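Long-range contacts in DUF5012 domain-containing protein (PDB 5FQ8), which is of unknown function but is a lipoprotein of Bacteroides thetaiotaomicron that joins an Ig-like domain to a beta-rich BT_2262-like C-terminal domain: residues L17-D22 and K79-T84; V51-S56 and Y65-A70; W175-D180 and V198-Q203. All coordinates share one frame; numbering follows the deposited sequence.

Contact 1 (L17-D22 and K79-T84); sequences LEREGD and KTFTRT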
# COMPACT_ATOMS: atom_id res chain seq x y z
N LEU G 17 -2.48 21.40 48.00
CA LEU G 17 -2.38 21.29 49.45
C LEU G 17 -1.90 19.90 49.83
O LEU G 17 -2.52 18.90 49.45
CB LEU G 17 -3.72 21.60 50.12
CG LEU G 17 -3.71 21.64 51.65
CD1 LEU G 17 -2.70 22.64 52.13
CD2 LEU G 17 -5.07 21.99 52.18
N GLU G 18 -0.80 19.84 50.58
CA GLU G 18 -0.18 18.60 51.02
C GLU G 18 -0.16 18.54 52.53
O GLU G 18 0.29 19.47 53.19
CB GLU G 18 1.25 18.48 50.50
CG GLU G 18 1.41 18.63 49.01
CD GLU G 18 2.80 19.04 48.62
OE1 GLU G 18 3.62 19.29 49.53
OE2 GLU G 18 3.08 19.12 47.40
N ARG G 19 -0.64 17.43 53.08
CA ARG G 19 -0.56 17.20 54.52
C ARG G 19 0.80 16.63 54.88
O ARG G 19 1.27 15.68 54.25
CB ARG G 19 -1.66 16.24 54.97
CG ARG G 19 -1.53 15.89 56.43
CD ARG G 19 -2.50 14.81 56.85
NE ARG G 19 -2.27 13.58 56.11
CZ ARG G 19 -3.17 13.02 55.30
NH1 ARG G 19 -4.35 13.58 55.14
NH2 ARG G 19 -2.87 11.90 54.67
N GLU G 20 1.43 17.21 55.90
CA GLU G 20 2.67 16.68 56.46
C GLU G 20 2.37 16.09 57.83
O GLU G 20 1.98 16.81 58.75
CB GLU G 20 3.74 17.77 56.59
CG GLU G 20 4.28 18.34 55.30
CD GLU G 20 5.24 19.48 55.55
OE1 GLU G 20 5.45 19.81 56.74
OE2 GLU G 20 5.78 20.03 54.58
N GLY G 21 2.56 14.79 57.97
CA GLY G 21 2.32 14.11 59.22
C GLY G 21 1.20 13.10 59.09
O GLY G 21 0.64 12.87 58.01
N ASP G 22 0.86 12.50 60.22
CA ASP G 22 -0.16 11.47 60.22
C ASP G 22 -1.54 12.07 60.04
O ASP G 22 -1.80 13.23 60.38
CB ASP G 22 -0.12 10.68 61.53
CG ASP G 22 1.25 10.20 61.85
OD1 ASP G 22 1.98 9.85 60.91
OD2 ASP G 22 1.60 10.18 63.05
N LYS G 79 -9.04 23.33 48.04
CA LYS G 79 -8.64 21.96 48.29
C LYS G 79 -8.50 21.79 49.79
O LYS G 79 -8.11 22.72 50.50
CB LYS G 79 -7.33 21.59 47.58
CG LYS G 79 -7.35 21.83 46.08
CD LYS G 79 -6.89 20.61 45.30
CE LYS G 79 -5.57 20.07 45.83
NZ LYS G 79 -5.10 18.85 45.12
N THR G 80 -8.83 20.60 50.28
CA THR G 80 -8.92 20.39 51.71
C THR G 80 -8.44 19.00 52.08
O THR G 80 -8.42 18.09 51.25
CB THR G 80 -10.35 20.57 52.20
OG1 THR G 80 -10.35 20.64 53.63
CG2 THR G 80 -11.20 19.40 51.76
N PHE G 81 -8.06 18.84 53.35
CA PHE G 81 -7.78 17.53 53.93
C PHE G 81 -8.15 17.56 55.41
O PHE G 81 -8.22 18.62 56.02
CB PHE G 81 -6.31 17.09 53.71
CG PHE G 81 -5.29 17.90 54.47
CD1 PHE G 81 -4.98 17.60 55.78
CD2 PHE G 81 -4.57 18.89 53.84
CE1 PHE G 81 -4.01 18.32 56.47
CE2 PHE G 81 -3.61 19.60 54.53
CZ PHE G 81 -3.33 19.31 55.85
N THR G 82 -8.41 16.38 55.97
CA THR G 82 -8.83 16.25 57.36
C THR G 82 -7.76 15.58 58.20
O THR G 82 -7.08 14.66 57.74
CB THR G 82 -10.11 15.42 57.49
OG1 THR G 82 -11.00 15.74 56.42
CG2 THR G 82 -10.78 15.74 58.81
N ARG G 83 -7.64 16.03 59.44
CA ARG G 83 -6.79 15.38 60.43
C ARG G 83 -7.61 15.19 61.70
O ARG G 83 -8.21 16.15 62.20
CB ARG G 83 -5.54 16.20 60.72
CG ARG G 83 -4.52 15.49 61.57
CD ARG G 83 -3.33 16.38 61.76
NE ARG G 83 -2.34 16.18 60.72
CZ ARG G 83 -1.56 17.15 60.25
NH1 ARG G 83 -1.69 18.38 60.71
NH2 ARG G 83 -0.66 16.89 59.32
N THR G 84 -7.64 13.96 62.20
CA THR G 84 -8.45 13.59 63.35
C THR G 84 -7.56 13.30 64.55
O THR G 84 -6.65 12.47 64.47
CB THR G 84 -9.29 12.35 63.04
OG1 THR G 84 -9.98 12.55 61.80
CG2 THR G 84 -10.29 12.12 64.14
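Side-chain packing between the two sheets of the Ig-like domain defines this contact. Strand 17-19 belongs to the three-stranded sheet and strand 79-84 to the four-stranded one; they run 12° from parallel, with axes 7.4 Å apart at closest approach. Phe-81 points toward strand 17-19, its CG in the crowded position between backbone N and carbonyl carbon. Over the centre of one ring face sits Arg-19 CB, 3.5 Å from the Phe-81 centroid in a CH-pi contact. Leu-17 approaches in the ring plane instead, its CG 3.5 Å from Phe-81 CE2. An alanine in place of the phenylalanine would remove the face under Arg-19 and the edge against Leu-17 and would probably loosen the sheet packing. Farther along, Arg-83 leaves its backbone with CG anti to N and bends at chi3, so that NE donates to Asp-22 O at 3.0 Å. This bond lies close to the guanidinium plane and nearly along the C=O axis, and NH1 makes a salt bridge with Glu-35. Arg-19 NE is 4.9 Å from Arg-83 NH2; the Glu-35 carboxylate probably offsets the resulting concentration of positive charge. Arg-19 thus contributes mainly its aliphatic stem, whereas Arg-83 uses its charged end.

Contact 2 (V51-S56 and Y65-A70); sequences VQIKGS and YNLVYA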
# COMPACT_ATOMS: atom_id res chain seq x y z
N VAL G 51 -3.54 28.85 54.71
CA VAL G 51 -4.42 27.73 55.01
C VAL G 51 -5.26 28.08 56.22
O VAL G 51 -4.76 28.61 57.21
CB VAL G 51 -3.59 26.45 55.26
CG1 VAL G 51 -4.49 25.31 55.66
CG2 VAL G 51 -2.77 26.09 54.03
N GLN G 52 -6.55 27.81 56.13
CA GLN G 52 -7.45 27.96 57.26
C GLN G 52 -7.66 26.59 57.89
O GLN G 52 -7.61 25.56 57.22
CB GLN G 52 -8.79 28.56 56.82
CG GLN G 52 -8.68 29.92 56.13
CD GLN G 52 -9.96 30.36 55.42
OE1 GLN G 52 -11.02 29.76 55.59
NE2 GLN G 52 -9.85 31.42 54.61
N ILE G 53 -7.86 26.59 59.21
CA ILE G 53 -8.09 25.36 59.96
C ILE G 53 -9.34 25.52 60.81
O ILE G 53 -9.38 26.39 61.69
CB ILE G 53 -6.91 25.00 60.86
CG1 ILE G 53 -5.62 24.98 60.05
CG2 ILE G 53 -7.12 23.64 61.45
CD1 ILE G 53 -4.41 24.79 60.91
N LYS G 54 -10.34 24.68 60.57
CA LYS G 54 -11.57 24.68 61.36
C LYS G 54 -11.56 23.51 62.33
O LYS G 54 -11.30 22.37 61.93
CB LYS G 54 -12.80 24.63 60.45
CG LYS G 54 -13.09 25.95 59.72
CD LYS G 54 -14.13 25.81 58.61
CE LYS G 54 -14.41 27.14 57.91
NZ LYS G 54 -14.94 28.16 58.86
N GLY G 55 -11.81 23.80 63.60
CA GLY G 55 -11.78 22.82 64.66
C GLY G 55 -10.77 23.18 65.73
O GLY G 55 -9.92 24.05 65.55
N SER G 56 -10.89 22.50 66.86
CA SER G 56 -9.94 22.68 67.95
C SER G 56 -9.78 21.37 68.71
O SER G 56 -10.70 20.55 68.76
CB SER G 56 -10.36 23.77 68.94
OG SER G 56 -9.58 23.70 70.12
N TYR G 65 -11.63 14.85 68.18
CA TYR G 65 -11.53 16.21 67.67
C TYR G 65 -11.11 16.15 66.21
O TYR G 65 -10.08 15.54 65.89
CB TYR G 65 -10.54 17.03 68.49
CG TYR G 65 -10.97 17.21 69.91
CD1 TYR G 65 -11.87 18.21 70.26
CD2 TYR G 65 -10.50 16.38 70.91
CE1 TYR G 65 -12.28 18.37 71.56
CE2 TYR G 65 -10.90 16.54 72.22
CZ TYR G 65 -11.79 17.53 72.54
OH TYR G 65 -12.19 17.69 73.84
N ASN G 66 -11.91 16.76 65.34
CA ASN G 66 -11.62 16.83 63.91
C ASN G 66 -11.16 18.23 63.54
O ASN G 66 -11.80 19.22 63.90
CB ASN G 66 -12.86 16.47 63.09
CG ASN G 66 -13.23 15.02 63.22
OD1 ASN G 66 -12.81 14.20 62.41
ND2 ASN G 66 -14.02 14.69 64.23
N LEU G 67 -10.05 18.31 62.81
CA LEU G 67 -9.53 19.56 62.28
C LEU G 67 -9.59 19.51 60.77
O LEU G 67 -9.19 18.51 60.16
CB LEU G 67 -8.09 19.79 62.73
CG LEU G 67 -7.80 19.77 64.23
CD1 LEU G 67 -6.46 19.12 64.46
CD2 LEU G 67 -7.79 21.18 64.76
N VAL G 68 -10.10 20.57 60.16
CA VAL G 68 -10.24 20.65 58.71
C VAL G 68 -9.28 21.71 58.19
O VAL G 68 -9.34 22.87 58.61
CB VAL G 68 -11.68 20.95 58.29
CG1 VAL G 68 -11.74 21.20 56.80
CG2 VAL G 68 -12.55 19.78 58.64
N TYR G 69 -8.38 21.30 57.30
CA TYR G 69 -7.40 22.19 56.70
C TYR G 69 -7.85 22.54 55.29
O TYR G 69 -8.26 21.66 54.53
CB TYR G 69 -6.03 21.52 56.64
CG TYR G 69 -5.42 21.16 57.96
CD1 TYR G 69 -5.80 20.01 58.63
CD2 TYR G 69 -4.42 21.94 58.52
CE1 TYR G 69 -5.22 19.66 59.82
CE2 TYR G 69 -3.85 21.59 59.71
CZ TYR G 69 -4.25 20.46 60.35
OH TYR G 69 -3.68 20.12 61.54
N ALA G 70 -7.75 23.81 54.94
CA ALA G 70 -8.19 24.22 53.61
C ALA G 70 -7.41 25.45 53.15
O ALA G 70 -7.03 26.31 53.94
CB ALA G 70 -9.69 24.51 53.58
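Four backbone hydrogen bonds make the tight part of this contact, in which strand 52-54 runs antiparallel to strand 65-70 at 158°. Gln-52 and Ala-70 form one hydrogen-bonded pair, with Gln-52 N 2.7 Å from Ala-70 O and Ala-70 N 2.9 Å from Gln-52 O. Lys-54 and Val-68 form the next, and the straightest of the four runs from Val-68 N to Lys-54 O (163° at the hydrogen). The non-hydrogen-bonded pair between them, Ile-53 and Tyr-69, puts its side chains next to each other, pointing the same way. Ile-53 CG1 is anti to the carbonyl carbon and the chain runs on extended, so CD1 lies alongside the ring, 3.5 Å from Tyr-69 CE2, while CG2 stands above the rim of one ring face. Val-51 CG1 adds an apolar touch at Tyr-69 CB, and Phe-81 stacks on the Tyr-69 ring. Looser are the side chains of Gln-52 and Lys-54 on the surface, the lysine leading away, although Ala-70 beside them is buried. Regular bridging ends after Lys-54, yet the chains stay close at Gly-55, whose backbone angles call for glycine: a side chain there would strike Asn-66 O. Leu-67 CD2 lies 3.7 Å from Gly-55 O. Such a ladder is that of a beta hairpin, here strands 52-54 and 63-72 at one border of the four-stranded sheet in an Ig-like sandwich.

Contact 3 (W175-D180 and V198-Q203); sequences WGDSMD and VAYAGQ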
# COMPACT_ATOMS: atom_id res chain seq x y z
N TRP G 175 -25.30 1.05 55.96
CA TRP G 175 -25.91 -0.25 55.75
C TRP G 175 -27.02 -0.56 56.73
O TRP G 175 -27.79 -1.49 56.49
CB TRP G 175 -24.86 -1.36 55.82
CG TRP G 175 -24.36 -1.80 54.47
CD1 TRP G 175 -25.01 -1.66 53.28
CD2 TRP G 175 -23.11 -2.43 54.17
NE1 TRP G 175 -24.24 -2.17 52.26
CE2 TRP G 175 -23.07 -2.65 52.79
CE3 TRP G 175 -22.03 -2.84 54.95
CZ2 TRP G 175 -21.99 -3.26 52.16
CZ3 TRP G 175 -20.95 -3.44 54.33
CH2 TRP G 175 -20.94 -3.64 52.95
N GLY G 176 -27.15 0.21 57.81
CA GLY G 176 -28.13 -0.08 58.84
C GLY G 176 -27.67 0.56 60.14
O GLY G 176 -28.12 1.66 60.43
N ASP G 177 -26.81 -0.09 60.93
CA ASP G 177 -26.41 -1.51 60.88
C ASP G 177 -25.51 -1.76 62.08
O ASP G 177 -24.69 -0.91 62.42
CB ASP G 177 -25.65 -1.89 59.61
CG ASP G 177 -25.82 -3.35 59.27
OD1 ASP G 177 -26.74 -3.99 59.82
OD2 ASP G 177 -25.04 -3.87 58.45
N SER G 178 -25.64 -2.93 62.70
CA SER G 178 -24.79 -3.30 63.81
C SER G 178 -24.47 -4.79 63.70
O SER G 178 -25.04 -5.51 62.89
CB SER G 178 -25.45 -2.99 65.15
OG SER G 178 -26.18 -1.78 65.09
N MET G 179 -23.54 -5.24 64.54
CA MET G 179 -23.10 -6.62 64.50
C MET G 179 -24.18 -7.55 65.07
O MET G 179 -25.13 -7.13 65.73
CB MET G 179 -21.83 -6.81 65.30
CG MET G 179 -22.00 -6.42 66.74
SD MET G 179 -20.62 -6.89 67.77
CE MET G 179 -21.29 -6.43 69.36
N ASP G 180 -23.99 -8.85 64.82
CA ASP G 180 -24.87 -9.88 65.36
C ASP G 180 -24.42 -10.29 66.76
O ASP G 180 -25.12 -10.03 67.74
CB ASP G 180 -24.93 -11.08 64.41
CG ASP G 180 -25.82 -10.83 63.21
OD1 ASP G 180 -26.86 -10.16 63.38
OD2 ASP G 180 -25.48 -11.30 62.11
N VAL G 198 -16.08 -11.36 65.29
CA VAL G 198 -17.35 -10.65 65.28
C VAL G 198 -18.18 -11.17 64.12
O VAL G 198 -17.64 -11.47 63.05
CB VAL G 198 -17.14 -9.12 65.20
CG1 VAL G 198 -16.34 -8.76 63.96
CG2 VAL G 198 -18.46 -8.39 65.24
N ALA G 199 -19.48 -11.32 64.34
CA ALA G 199 -20.41 -11.86 63.36
C ALA G 199 -21.30 -10.75 62.82
O ALA G 199 -21.87 -9.97 63.59
CB ALA G 199 -21.26 -12.98 63.96
N TYR G 200 -21.42 -10.68 61.50
CA TYR G 200 -22.09 -9.59 60.81
C TYR G 200 -23.25 -10.11 59.96
O TYR G 200 -23.54 -11.31 59.95
CB TYR G 200 -21.07 -8.81 59.97
CG TYR G 200 -21.53 -7.43 59.56
CD1 TYR G 200 -22.06 -6.55 60.50
CD2 TYR G 200 -21.43 -7.01 58.24
CE1 TYR G 200 -22.48 -5.29 60.13
CE2 TYR G 200 -21.85 -5.76 57.87
CZ TYR G 200 -22.37 -4.90 58.81
OH TYR G 200 -22.79 -3.65 58.44
N ALA G 201 -23.88 -9.18 59.24
CA ALA G 201 -25.11 -9.34 58.48
C ALA G 201 -25.57 -10.76 58.21
O ALA G 201 -25.58 -11.22 57.06
CB ALA G 201 -24.98 -8.60 57.14
N GLY G 202 -25.97 -11.48 59.26
CA GLY G 202 -26.69 -12.72 59.08
C GLY G 202 -25.84 -13.92 58.76
O GLY G 202 -26.06 -15.00 59.31
N GLN G 203 -24.86 -13.78 57.85
CA GLN G 203 -24.06 -14.92 57.45
C GLN G 203 -22.60 -14.53 57.22
O GLN G 203 -21.93 -15.11 56.36
CB GLN G 203 -24.63 -15.60 56.20
CG GLN G 203 -24.68 -14.72 54.96
CD GLN G 203 -26.03 -14.08 54.73
OE1 GLN G 203 -26.65 -13.55 55.66
NE2 GLN G 203 -26.52 -14.15 53.50
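The segment 175-180 is an irregular loop that curves round the side chain of Tyr-200 before meeting the end of strand 198-200. Trp-175 begins the curve by setting its six-membered ring beside the phenol, with CE3 4.1 Å from Tyr-200 CE2 and near the plane of the tyrosine ring; the two side chains cross at about a right angle. Gly-176 precedes a peptide bond modelled as cis, and its backbone angles call for glycine. Asp-177 then turns back toward the strand, its CG anti to the backbone N. Its carboxylate meets the Tyr-200 hydroxyl tip to tip, the two planes 52° apart, although they are modelled too close for the nature of the interaction to be read. Ser-178 passes by with its carbonyl toward the ring, while its hydroxyl bonds to Ser-170 O on the preceding strand. Met-179 carries CG in the crowded position between backbone N and carbonyl carbon, and the extended chain crosses Val-198 so that SD lies 3.6 Å from Val-198 CG2. Asp-180 closes the segment with two bonds of different kinds. Its backbone N donates to Ala-199 O at 2.7 Å, in the carbonyl plane, and its OD2 receives Gly-202 N at 2.9 Å on the syn lone pair, which ties the carboxylate to the turn after the strand. Tyr-141 and Tyr-151 meet the Trp-175 indole edge-to-face, and the backbone of another protein chain accepts a weak hydrogen bond from its NE1. The loop thus leads from strand 165-171 into strand 181-188, where a backbone bond between Gln-181 and Ala-199 carries on the antiparallel pairing with strand 193-200, itself flanked by strand 204-211.

Contacts 1 and 2 belong to one Ig-like domain and lie close together, their centres 9 Å apart, with contact 2 nested inside the chain loop that contact 1 closes. They share the four-stranded sheet, in which strands 63-72 and 78-87 are neighbours: Thr-80 OG1 is 2.5 Å from Tyr-69 O, and Arg-83 O is 2.9 Å from Leu-67 N, both probable hydrogen bonds. Contact 1 ties this sheet to the one facing it, whereas contact 2 adds strand 52-54 at its border. Contact 3 stands apart in the C-terminal domain, its centre about 32 Å from that of contact 1 and about 34 Å from that of contact 2, beyond the chain's centre.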